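Local coordinates for protein Glucanase/chitosanase (Paenibacillus fukuinensis, PDB 4ZZ8) that is a discoidin-type (F5/8 type C) carbohydrate-binding domain of a family 8 glycoside hydrolase that probably cleaves beta-glucans and chitosan, and holds glucosamine in this crystal, at residues A36-S41 and S130-E135; I52-T57 and T111-V116; S76-N81 and R117-T122. All coordinates share one frame; numbering follows the deposited sequence. Where two conformers were deposited one is given.

How the interactions relate
Interaction 1 pairs strands within one sheet of a beta-sandwich, at the end where glucosamine binds; Arg-38 hydrogen-bonds to the sugar. Interactions 2 and 3 lie in the other sheet and share strand 115-123, whose neighbours are 48-54 and 75-80; their centres are about 13 Å apart, and Ser-80 O and Lys-114 N, 2.9 Å from each other, probably form a hydrogen bond between them. The centre of interaction 1 is about 19 Å from that of interaction 2 and 15 Å from that of interaction 3. The sheets are joined by the chain's corner at Lys-114 and by Phe-134, whose CE2 lies 3.4 Å from Ile-52 CD1 and whose CZ lies 3.6 Å from Val-118 CG2.

Interaction 1: residues A36-S41 and S130-E135; sequences ATRWAS and SLWEFE. With GCS (2-amino-2-deoxy-beta-D-glucopyranose), chain C; SO4 (sulfate ion), chain D.
Trp-39 pairs with Leu-131 as an antiparallel hydrogen-bonded pair and Ala-40 with Ser-130 as a non-hydrogen-bonded one, a short edge pairing in which Leu-131 N reaches Trp-39 O at 3.0 Å while the return bond from Trp-39 N is weak. Trp-39 O accepts a second hydrogen bond from Ser-130 OG, 2.7 Å away, and the two donors approach from opposite faces of the carbonyl plane. The same Ser-130 OG accepts from Arg-38 NH1 at 2.9 Å, lying close to the guanidinium plane, so one hydroxyl relays between a backbone carbonyl and the arginine. Arg-38 CG sits between its backbone N and carbonyl carbon (chi1 58°), and the chain then runs extended across the Trp-132 ring. Its CD rests over a face of the indole, 3.5 Å from the centroid of the six-membered ring, a CH-pi contact; the guanidinium itself is too far along for more than a weak cation-pi attraction. Trp-132 CZ3 also packs against Ala-36 C. On the other side of the sheet, Leu-131 CD1 meets the edge of the Trp-39 ring, whose NE1 bonds to Ser-19 O. All three guanidinium nitrogens of Arg-38 meet ligands: NH1 and NH2 both donate to glucosamine O3, each at 3.0 Å, while NE and NH2 hold a sulfate probably left from crystallisation. Glu-21, Glu-68 and Tyr-43 also hydrogen-bond to the sugar. An arginine whose CD rests on a tryptophan face and whose NH1 is held by a serine thus forms part of the glucosamine site, placed at one end of a discoidin-type beta-sandwich as in other carbohydrate-binding domains of this fold.

Interaction 2: residues I52-T57 and T111-V116; sequences INLGST and TNAKFV. With EDO (1,2-ethanediol), chain H.
Asn-53 turns CG away from its backbone N (chi1 -177°), and Phe-115 CG lies beside its own backbone N, anti to the carbonyl carbon (chi1 -56°), which makes amide and ring run alongside each other with their planes 41° apart. Asn-53 CG approaches Phe-115 CE2 to 3.4 Å. The amide oxygen is drawn back to its own chain: OD1 accepts from Gly-55 N at 2.8 Å, closing an Asx turn leading into the corner at Gly-55 and Ser-56. Lys-114, in one of two deposited conformers, extends past the same OD1, and its NZ there bonds to Gly-84 O and to a water that also accepts a hydrogen bond from Asn-53 ND2. That amide nitrogen donates to O1 of an ethanediol, probably from the crystallisation liquor, whose O2 lies at the edge of the Phe-115 ring.

Behind these groups the backbones pair antiparallel within one sheet of the discoidin-type beta-sandwich. Ile-52 N and Val-116 O are 2.9 Å apart and the reverse bond completes the pair; Leu-54 N then reaches Lys-114 O at 2.8 Å. Lys-114 and Phe-115 are together set against Ser-80 of the next strand, a classic beta bulge where the chain passes between sheets. On the core side, Leu-54 CD1 packs on Val-116 CG2 at 3.9 Å, with Ile-60 of the opposing sheet against both. Farther out, Thr-57 CG2 touches Asn-112 CB at 3.6 Å.

Interaction 3: residues S76-N81 and R117-T122; sequences SIQVSN and RVYATT. With SO4 (sulfate ion), chain E.
Four backbone hydrogen bonds join strands 76-80 and 117-121: Ser-76 and Tyr-119 exchange one pair, Gln-78 and Arg-117 the other, with Ile-77 and Val-118 as the non-hydrogen-bonded pair between them. The strand axes make 142° between their directions, well short of exactly antiparallel, a marked twist. Among side chains, the polar contact is a fork: Arg-117 NE and NH2 both donate to Gln-78 OE1, at 2.9 Å and 2.8 Å, the amide and guanidinium planes only 10° apart. NH2 comes in the carbonyl plane on a lone pair, while NE lies nearly in line with the C=O bond. The bend in Arg-117 at chi3 (78°) turns NE and NH2 toward the glutamine, whose NE2 is held in turn by Thr-92 OG1. Arg-117 NH1 and NH2 also grip a sulfate, probably from the crystallisation liquor, through nearly straight bonds. Beside this fork, Tyr-119 CD1 lies 3.5 Å above the guanidinium plane, toward its rim, and Trp-49 and Trp-90 add cation-pi contacts. Apolar packing occupies the other face of the sheet, where Ile-77 CD1 meets Val-118 CG2 at 3.6 Å, turned toward the sandwich core. The glutamine and the rings probably hold the guanidinium in place, which leaves an N-H of NH1 and one of NH2 for an anion.

Interaction 1: residues A36-S41 and S130-E135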
loop_
_atom_site.group_PDB
_atom_site.type_symbol
_atom_site.label_atom_id
_atom_site.label_comp_id
_atom_site.label_asym_id
_atom_site.label_seq_id
_atom_site.Cartn_x
_atom_site.Cartn_y
_atom_site.Cartn_z
ATOM N N ALA A 36 -3.236 12.096 -9.628
ATOM C CA ALA A 36 -4.655 12.360 -9.865
ATOM C C ALA A 36 -5.460 11.103 -10.117
ATOM O O ALA A 36 -6.558 11.111 -10.583
ATOM C CB ALA A 36 -4.798 13.415 -11.004
ATOM N N THR A 37 -4.807 9.936 -9.959
ATOM C CA THR A 37 -5.492 8.661 -10.014
ATOM C C THR A 37 -5.229 7.888 -8.719
ATOM O O THR A 37 -4.157 8.023 -8.127
ATOM C CB THR A 37 -4.990 7.789 -11.157
ATOM O OG1 THR A 37 -3.589 7.431 -10.950
ATOM C CG2 THR A 37 -5.145 8.502 -12.561
ATOM N N ARG A 38 -6.195 7.097 -8.258
ATOM C CA ARG A 38 -6.079 6.462 -6.982
ATOM C C ARG A 38 -6.794 5.117 -6.956
ATOM O O ARG A 38 -7.835 4.879 -7.573
ATOM C CB ARG A 38 -6.680 7.338 -5.811
ATOM C CG ARG A 38 -8.168 7.704 -5.988
ATOM C CD ARG A 38 -8.542 8.861 -5.073
ATOM N NE ARG A 38 -9.927 9.275 -5.405
ATOM C CZ ARG A 38 -11.034 8.856 -4.818
ATOM N NH1 ARG A 38 -10.947 8.057 -3.775
ATOM N NH2 ARG A 38 -12.246 9.275 -5.298
ATOM N N TRP A 39 -6.166 4.209 -6.218
ATOM C CA TRP A 39 -6.903 3.101 -5.643
ATOM C C TRP A 39 -7.851 3.608 -4.588
ATOM O O TRP A 39 -7.488 4.457 -3.786
ATOM C CB TRP A 39 -5.939 2.063 -5.024
ATOM C CG TRP A 39 -6.593 0.929 -4.237
ATOM C CD1 TRP A 39 -7.513 0.031 -4.715
ATOM C CD2 TRP A 39 -6.505 0.691 -2.854
ATOM N NE1 TRP A 39 -8.012 -0.729 -3.710
ATOM C CE2 TRP A 39 -7.377 -0.372 -2.547
ATOM C CE3 TRP A 39 -5.787 1.310 -1.787
ATOM C CZ2 TRP A 39 -7.469 -0.892 -1.252
ATOM C CZ3 TRP A 39 -5.883 0.800 -0.540
ATOM C CH2 TRP A 39 -6.716 -0.318 -0.271
ATOM N N ALA A 40 -9.003 2.955 -4.540
ATOM C CA ALA A 40 -9.956 3.182 -3.409
ATOM C C ALA A 40 -10.607 1.856 -3.147
ATOM O O ALA A 40 -11.052 1.154 -4.079
ATOM C CB ALA A 40 -10.999 4.210 -3.783
ATOM N N SER A 41 -10.732 1.521 -1.866
ATOM C CA SER A 41 -11.342 0.239 -1.445
ATOM C C SER A 41 -12.857 0.354 -1.358
ATOM O O SER A 41 -13.439 1.441 -1.512
ATOM C CB SER A 41 -10.816 -0.141 -0.065
ATOM O OG SER A 41 -11.377 0.662 1.000
ATOM N N SER A 130 -8.112 5.009 0.590
ATOM C CA SER A 130 -7.741 5.374 -0.805
ATOM C C SER A 130 -6.380 6.036 -0.887
ATOM O O SER A 130 -6.062 6.861 -0.035
ATOM C CB SER A 130 -8.820 6.323 -1.385
ATOM O OG SER A 130 -8.567 6.662 -2.730
ATOM N N LEU A 131 -5.554 5.542 -1.808
ATOM C CA LEU A 131 -4.194 6.005 -2.069
ATOM C C LEU A 131 -4.063 6.521 -3.488
ATOM O O LEU A 131 -4.293 5.766 -4.417
ATOM C CB LEU A 131 -3.191 4.850 -1.869
ATOM C CG LEU A 131 -2.988 4.447 -0.404
ATOM C CD1 LEU A 131 -2.420 3.038 -0.330
ATOM C CD2 LEU A 131 -2.042 5.385 0.326
ATOM N N TRP A 132 -3.631 7.760 -3.656
ATOM C CA TRP A 132 -3.252 8.254 -4.955
ATOM C C TRP A 132 -1.993 7.569 -5.443
ATOM O O TRP A 132 -1.842 7.246 -6.580
ATOM C CB TRP A 132 -2.974 9.749 -4.876
ATOM C CG TRP A 132 -4.131 10.682 -4.498
ATOM C CD1 TRP A 132 -4.305 11.336 -3.268
ATOM C CD2 TRP A 132 -5.275 11.027 -5.287
ATOM N NE1 TRP A 132 -5.464 12.088 -3.283
ATOM C CE2 TRP A 132 -6.087 11.898 -4.486
ATOM C CE3 TRP A 132 -5.710 10.708 -6.562
ATOM C CZ2 TRP A 132 -7.249 12.475 -5.000
ATOM C CZ3 TRP A 132 -6.940 11.213 -7.050
ATOM C CH2 TRP A 132 -7.673 12.097 -6.234
ATOM N N GLU A 133 -1.061 7.385 -4.541
ATOM C CA GLU A 133 0.194 6.694 -4.810
ATOM C C GLU A 133 0.707 5.920 -3.620
ATOM O O GLU A 133 0.556 6.283 -2.455
ATOM C CB GLU A 133 1.327 7.656 -5.319
ATOM C CG GLU A 133 1.100 8.140 -6.732
ATOM C CD GLU A 133 1.214 7.094 -7.783
ATOM O OE1 GLU A 133 2.308 6.435 -7.981
ATOM O OE2 GLU A 133 0.278 6.767 -8.470
ATOM N N PHE A 134 1.384 4.818 -3.955
ATOM C CA PHE A 134 2.066 3.888 -2.998
ATOM C C PHE A 134 3.443 3.615 -3.666
ATOM O O PHE A 134 3.501 2.915 -4.664
ATOM C CB PHE A 134 1.224 2.600 -2.919
ATOM C CG PHE A 134 1.791 1.446 -2.115
ATOM C CD1 PHE A 134 2.954 1.554 -1.352
ATOM C CD2 PHE A 134 1.077 0.232 -2.034
ATOM C CE1 PHE A 134 3.431 0.420 -0.649
ATOM C CE2 PHE A 134 1.533 -0.880 -1.376
ATOM C CZ PHE A 134 2.744 -0.804 -0.674
ATOM N N GLU A 135 4.445 4.299 -3.159
ATOM C CA GLU A 135 5.828 4.309 -3.702
ATOM C C GLU A 135 6.733 3.511 -2.785
ATOM O O GLU A 135 6.544 3.481 -1.543
ATOM C CB GLU A 135 6.345 5.738 -3.790
ATOM C CG GLU A 135 5.407 6.658 -4.568
ATOM C CD GLU A 135 5.858 8.112 -4.589
ATOM O OE1 GLU A 135 6.897 8.435 -3.998
ATOM O OE2 GLU A 135 5.056 8.910 -5.089
HETATM C C1 GCS C . -16.352 9.609 -1.674
HETATM C C2 GCS C . -15.669 8.911 -2.822
HETATM C C3 GCS C . -14.488 8.123 -2.236
HETATM C C4 GCS C . -13.628 9.035 -1.371
HETATM C C5 GCS C . -14.431 9.784 -0.317
HETATM C C6 GCS C . -13.636 10.782 0.468
HETATM N N2 GCS C . -16.553 8.039 -3.539
HETATM O O3 GCS C . -13.834 7.533 -3.395
HETATM O O4 GCS C . -12.567 8.270 -0.812
HETATM O O5 GCS C . -15.489 10.454 -1.010
HETATM O O6 GCS C . -13.162 11.834 -0.328
HETATM S S SO4 D . -11.451 10.563 -8.757
HETATM O O1 SO4 D . -12.115 11.087 -7.605
HETATM O O2 SO4 D . -10.913 11.594 -9.609
HETATM O O3 SO4 D . -10.354 9.714 -8.252
HETATM O O4 SO4 D . -12.345 9.730 -9.521
#

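Interaction 2: residues I52-T57 and T111-V116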
loop_
_atom_site.group_PDB
_atom_site.type_symbol
_atom_site.label_atom_id
_atom_site.label_comp_id
_atom_site.label_asym_id
_atom_site.label_seq_id
_atom_site.Cartn_x
_atom_site.Cartn_y
_atom_site.Cartn_z
ATOM N N ILE A 52 1.875 -4.892 -3.716
ATOM C CA ILE A 52 2.640 -4.772 -4.965
ATOM C C ILE A 52 3.580 -5.980 -5.060
ATOM O O ILE A 52 4.231 -6.384 -4.066
ATOM C CB ILE A 52 3.474 -3.526 -4.931
ATOM C CG1 ILE A 52 2.636 -2.229 -4.695
ATOM C CG2 ILE A 52 4.308 -3.379 -6.200
ATOM C CD1 ILE A 52 3.406 -1.108 -4.149
ATOM N N ASN A 53 3.610 -6.591 -6.218
ATOM C CA ASN A 53 4.630 -7.605 -6.554
ATOM C C ASN A 53 5.774 -6.912 -7.213
ATOM O O ASN A 53 5.678 -6.405 -8.326
ATOM C CB ASN A 53 4.010 -8.626 -7.489
ATOM C CG ASN A 53 4.951 -9.762 -7.853
ATOM O OD1 ASN A 53 6.147 -9.690 -7.643
ATOM N ND2 ASN A 53 4.390 -10.799 -8.491
ATOM N N LEU A 54 6.879 -6.813 -6.497
ATOM C CA LEU A 54 7.998 -6.072 -7.002
ATOM C C LEU A 54 8.678 -6.815 -8.149
ATOM O O LEU A 54 9.559 -6.224 -8.808
ATOM C CB LEU A 54 9.019 -5.791 -5.874
ATOM C CG LEU A 54 8.583 -4.886 -4.748
ATOM C CD1 LEU A 54 9.716 -4.816 -3.675
ATOM C CD2 LEU A 54 8.170 -3.496 -5.143
ATOM N N GLY A 55 8.406 -8.104 -8.303
ATOM C CA GLY A 55 8.829 -8.860 -9.545
ATOM C C GLY A 55 10.118 -9.626 -9.371
ATOM O O GLY A 55 10.496 -10.416 -10.238
ATOM N N SER A 56 10.830 -9.315 -8.282
ATOM C CA SER A 56 12.135 -9.861 -7.968
ATOM C C SER A 56 12.374 -9.416 -6.539
ATOM O O SER A 56 11.718 -8.502 -6.069
ATOM C CB SER A 56 13.245 -9.301 -8.874
ATOM O OG SER A 56 13.592 -7.922 -8.685
ATOM N N THR A 57 13.308 -10.061 -5.853
ATOM C CA THR A 57 13.654 -9.616 -4.477
ATOM C C THR A 57 14.345 -8.302 -4.532
ATOM O O THR A 57 15.353 -8.126 -5.320
ATOM C CB THR A 57 14.582 -10.649 -3.756
ATOM O OG1 THR A 57 13.984 -11.941 -3.753
ATOM C CG2 THR A 57 14.819 -10.248 -2.350
ATOM N N THR A 111 15.332 -4.253 4.167
ATOM C CA THR A 111 14.981 -5.632 4.160
ATOM C C THR A 111 14.769 -6.108 2.709
ATOM O O THR A 111 14.214 -5.369 1.881
ATOM C CB THR A 111 13.679 -5.914 4.971
ATOM O OG1 THR A 111 13.373 -7.311 4.924
ATOM C CG2 THR A 111 12.522 -5.049 4.505
ATOM N N ASN A 112 15.103 -7.370 2.466
ATOM C CA ASN A 112 14.660 -8.014 1.269
ATOM C C ASN A 112 13.123 -8.082 1.276
ATOM O O ASN A 112 12.544 -8.361 2.325
ATOM C CB ASN A 112 15.155 -9.411 1.159
ATOM C CG ASN A 112 16.641 -9.437 0.730
ATOM O OD1 ASN A 112 17.205 -8.408 0.446
ATOM N ND2 ASN A 112 17.225 -10.582 0.692
ATOM N N ALA A 113 12.523 -7.941 0.092
ATOM C CA ALA A 113 11.044 -8.049 -0.056
ATOM C C ALA A 113 10.775 -8.384 -1.526
ATOM O O ALA A 113 11.470 -7.853 -2.392
ATOM C CB ALA A 113 10.344 -6.785 0.310
ATOM N N LYS A 114 9.899 -9.364 -1.779
ATOM C CA LYS A 114 9.359 -9.537 -3.131
ATOM C C LYS A 114 8.010 -8.867 -3.273
ATOM O O LYS A 114 7.650 -8.437 -4.355
ATOM C CB LYS A 114 9.202 -10.979 -3.543
ATOM C CG LYS A 114 9.193 -11.046 -5.050
ATOM C CD LYS A 114 8.550 -12.273 -5.606
ATOM C CE LYS A 114 7.990 -11.995 -6.989
ATOM N NZ LYS A 114 7.985 -13.251 -7.776
ATOM N N PHE A 115 7.275 -8.739 -2.165
ATOM C CA PHE A 115 5.927 -8.044 -2.177
ATOM C C PHE A 115 5.929 -7.056 -1.020
ATOM O O PHE A 115 6.575 -7.302 0.034
ATOM C CB PHE A 115 4.761 -9.011 -1.962
ATOM C CG PHE A 115 4.729 -10.167 -2.966
ATOM C CD1 PHE A 115 5.476 -11.312 -2.711
ATOM C CD2 PHE A 115 3.905 -10.143 -4.065
ATOM C CE1 PHE A 115 5.485 -12.387 -3.543
ATOM C CE2 PHE A 115 3.921 -11.206 -4.940
ATOM C CZ PHE A 115 4.698 -12.358 -4.673
ATOM N N VAL A 116 5.162 -5.968 -1.159
ATOM C CA VAL A 116 5.018 -4.968 -0.103
ATOM C C VAL A 116 3.506 -4.701 -0.039
ATOM O O VAL A 116 2.849 -4.503 -1.048
ATOM C CB VAL A 116 5.709 -3.641 -0.400
ATOM C CG1 VAL A 116 5.663 -2.804 0.897
ATOM C CG2 VAL A 116 7.072 -3.861 -0.947
HETATM C C1 EDO H . 0.188 -10.601 -9.524
HETATM O O1 EDO H . 1.553 -10.762 -10.016
HETATM C C2 EDO H . 0.300 -9.977 -8.147
HETATM O O2 EDO H . 1.223 -10.789 -7.306
HETATM O O HOH W 1 5.994 -13.101 -9.577
#

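Interaction 3: residues S76-N81 and R117-T122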
loop_
_atom_site.group_PDB
_atom_site.type_symbol
_atom_site.label_atom_id
_atom_site.label_comp_id
_atom_site.label_asym_id
_atom_site.label_seq_id
_atom_site.Cartn_x
_atom_site.Cartn_y
_atom_site.Cartn_z
ATOM N N SER A 76 -0.414 -0.933 8.785
ATOM C CA SER A 76 0.936 -1.434 8.747
ATOM C C SER A 76 1.458 -1.558 7.311
ATOM O O SER A 76 0.723 -1.665 6.335
ATOM C CB SER A 76 0.943 -2.762 9.359
ATOM O OG SER A 76 0.098 -3.707 8.699
ATOM N N ILE A 77 2.761 -1.490 7.233
ATOM C CA ILE A 77 3.517 -1.807 6.011
ATOM C C ILE A 77 4.122 -3.166 6.241
ATOM O O ILE A 77 4.740 -3.417 7.285
ATOM C CB ILE A 77 4.612 -0.789 5.699
ATOM C CG1 ILE A 77 4.023 0.617 5.586
ATOM C CG2 ILE A 77 5.382 -1.196 4.462
ATOM C CD1 ILE A 77 2.999 0.839 4.484
ATOM N N GLN A 78 3.930 -4.075 5.325
ATOM C CA GLN A 78 4.320 -5.440 5.484
ATOM C C GLN A 78 5.083 -5.911 4.241
ATOM O O GLN A 78 4.796 -5.476 3.145
ATOM C CB GLN A 78 3.137 -6.373 5.687
ATOM C CG GLN A 78 2.259 -5.874 6.818
ATOM C CD GLN A 78 1.056 -6.780 7.011
ATOM O OE1 GLN A 78 0.383 -7.223 6.116
ATOM N NE2 GLN A 78 0.813 -7.068 8.241
ATOM N N VAL A 79 5.964 -6.890 4.452
ATOM C CA VAL A 79 6.662 -7.486 3.303
ATOM C C VAL A 79 6.435 -8.973 3.251
ATOM O O VAL A 79 6.149 -9.673 4.259
ATOM C CB VAL A 79 8.186 -7.221 3.304
ATOM C CG1 VAL A 79 8.418 -5.727 3.339
ATOM C CG2 VAL A 79 8.832 -7.891 4.515
ATOM N N SER A 80 6.537 -9.537 2.054
ATOM C CA SER A 80 6.562 -10.965 1.902
ATOM C C SER A 80 7.733 -11.352 1.012
ATOM O O SER A 80 8.064 -10.664 0.055
ATOM C CB SER A 80 5.333 -11.532 1.243
ATOM O OG SER A 80 5.390 -12.926 1.071
ATOM N N ASN A 81 8.320 -12.508 1.369
ATOM C CA ASN A 81 9.390 -13.050 0.523
ATOM C C ASN A 81 9.002 -14.395 0.004
ATOM O O ASN A 81 9.903 -15.212 -0.365
ATOM C CB ASN A 81 10.732 -13.073 1.309
ATOM C CG ASN A 81 11.335 -11.732 1.385
ATOM O OD1 ASN A 81 11.908 -11.268 0.367
ATOM N ND2 ASN A 81 11.131 -11.048 2.465
ATOM N N ARG A 117 2.979 -4.705 1.190
ATOM C CA ARG A 117 1.501 -4.521 1.401
ATOM C C ARG A 117 1.277 -3.388 2.353
ATOM O O ARG A 117 1.956 -3.283 3.363
ATOM C CB ARG A 117 0.926 -5.798 2.046
ATOM C CG ARG A 117 -0.639 -5.794 2.116
ATOM C CD ARG A 117 -1.214 -7.158 2.344
ATOM N NE ARG A 117 -1.134 -7.638 3.711
ATOM C CZ ARG A 117 -1.966 -8.511 4.269
ATOM N NH1 ARG A 117 -2.955 -9.022 3.576
ATOM N NH2 ARG A 117 -1.860 -8.783 5.585
ATOM N N VAL A 118 0.293 -2.532 2.061
ATOM C CA VAL A 118 -0.316 -1.645 3.048
ATOM C C VAL A 118 -1.521 -2.376 3.558
ATOM O O VAL A 118 -2.410 -2.695 2.766
ATOM C CB VAL A 118 -0.703 -0.281 2.449
ATOM C CG1 VAL A 118 -1.458 0.558 3.483
ATOM C CG2 VAL A 118 0.513 0.455 1.925
ATOM N N TYR A 119 -1.581 -2.617 4.849
ATOM C CA TYR A 119 -2.721 -3.270 5.521
ATOM C C TYR A 119 -3.366 -2.276 6.448
ATOM O O TYR A 119 -2.753 -1.938 7.483
ATOM C CB TYR A 119 -2.215 -4.538 6.261
ATOM C CG TYR A 119 -3.275 -5.365 6.873
ATOM C CD1 TYR A 119 -4.074 -6.177 6.113
ATOM C CD2 TYR A 119 -3.486 -5.336 8.250
ATOM C CE1 TYR A 119 -5.086 -6.941 6.695
ATOM C CE2 TYR A 119 -4.455 -6.127 8.818
ATOM C CZ TYR A 119 -5.299 -6.850 8.024
ATOM O OH TYR A 119 -6.280 -7.663 8.558
ATOM N N ALA A 120 -4.505 -1.760 6.060
ATOM C CA ALA A 120 -5.121 -0.617 6.689
ATOM C C ALA A 120 -6.266 -1.139 7.576
ATOM O O ALA A 120 -7.133 -1.918 7.150
ATOM C CB ALA A 120 -5.600 0.296 5.617
ATOM N N THR A 121 -6.260 -0.668 8.828
ATOM C CA THR A 121 -7.141 -1.186 9.850
ATOM C C THR A 121 -8.053 -0.213 10.577
ATOM O O THR A 121 -9.108 -0.677 11.062
ATOM C CB THR A 121 -6.379 -2.052 10.856
ATOM O OG1 THR A 121 -5.362 -1.229 11.500
ATOM C CG2 THR A 121 -5.629 -3.186 10.164
ATOM N N THR A 122 -7.715 1.080 10.675
ATOM C CA THR A 122 -8.623 2.071 11.176
ATOM C C THR A 122 -8.703 3.206 10.182
ATOM O O THR A 122 -7.655 3.775 9.831
ATOM C CB THR A 122 -8.229 2.603 12.565
ATOM O OG1 THR A 122 -8.205 1.511 13.509
ATOM C CG2 THR A 122 -9.248 3.732 13.022
HETATM S S SO4 E . -4.629 -11.349 6.188
HETATM O O1 SO4 E . -5.894 -11.267 6.952
HETATM O O2 SO4 E . -4.936 -10.735 4.847
HETATM O O3 SO4 E . -3.659 -10.627 7.060
HETATM O O4 SO4 E . -4.231 -12.709 6.068
#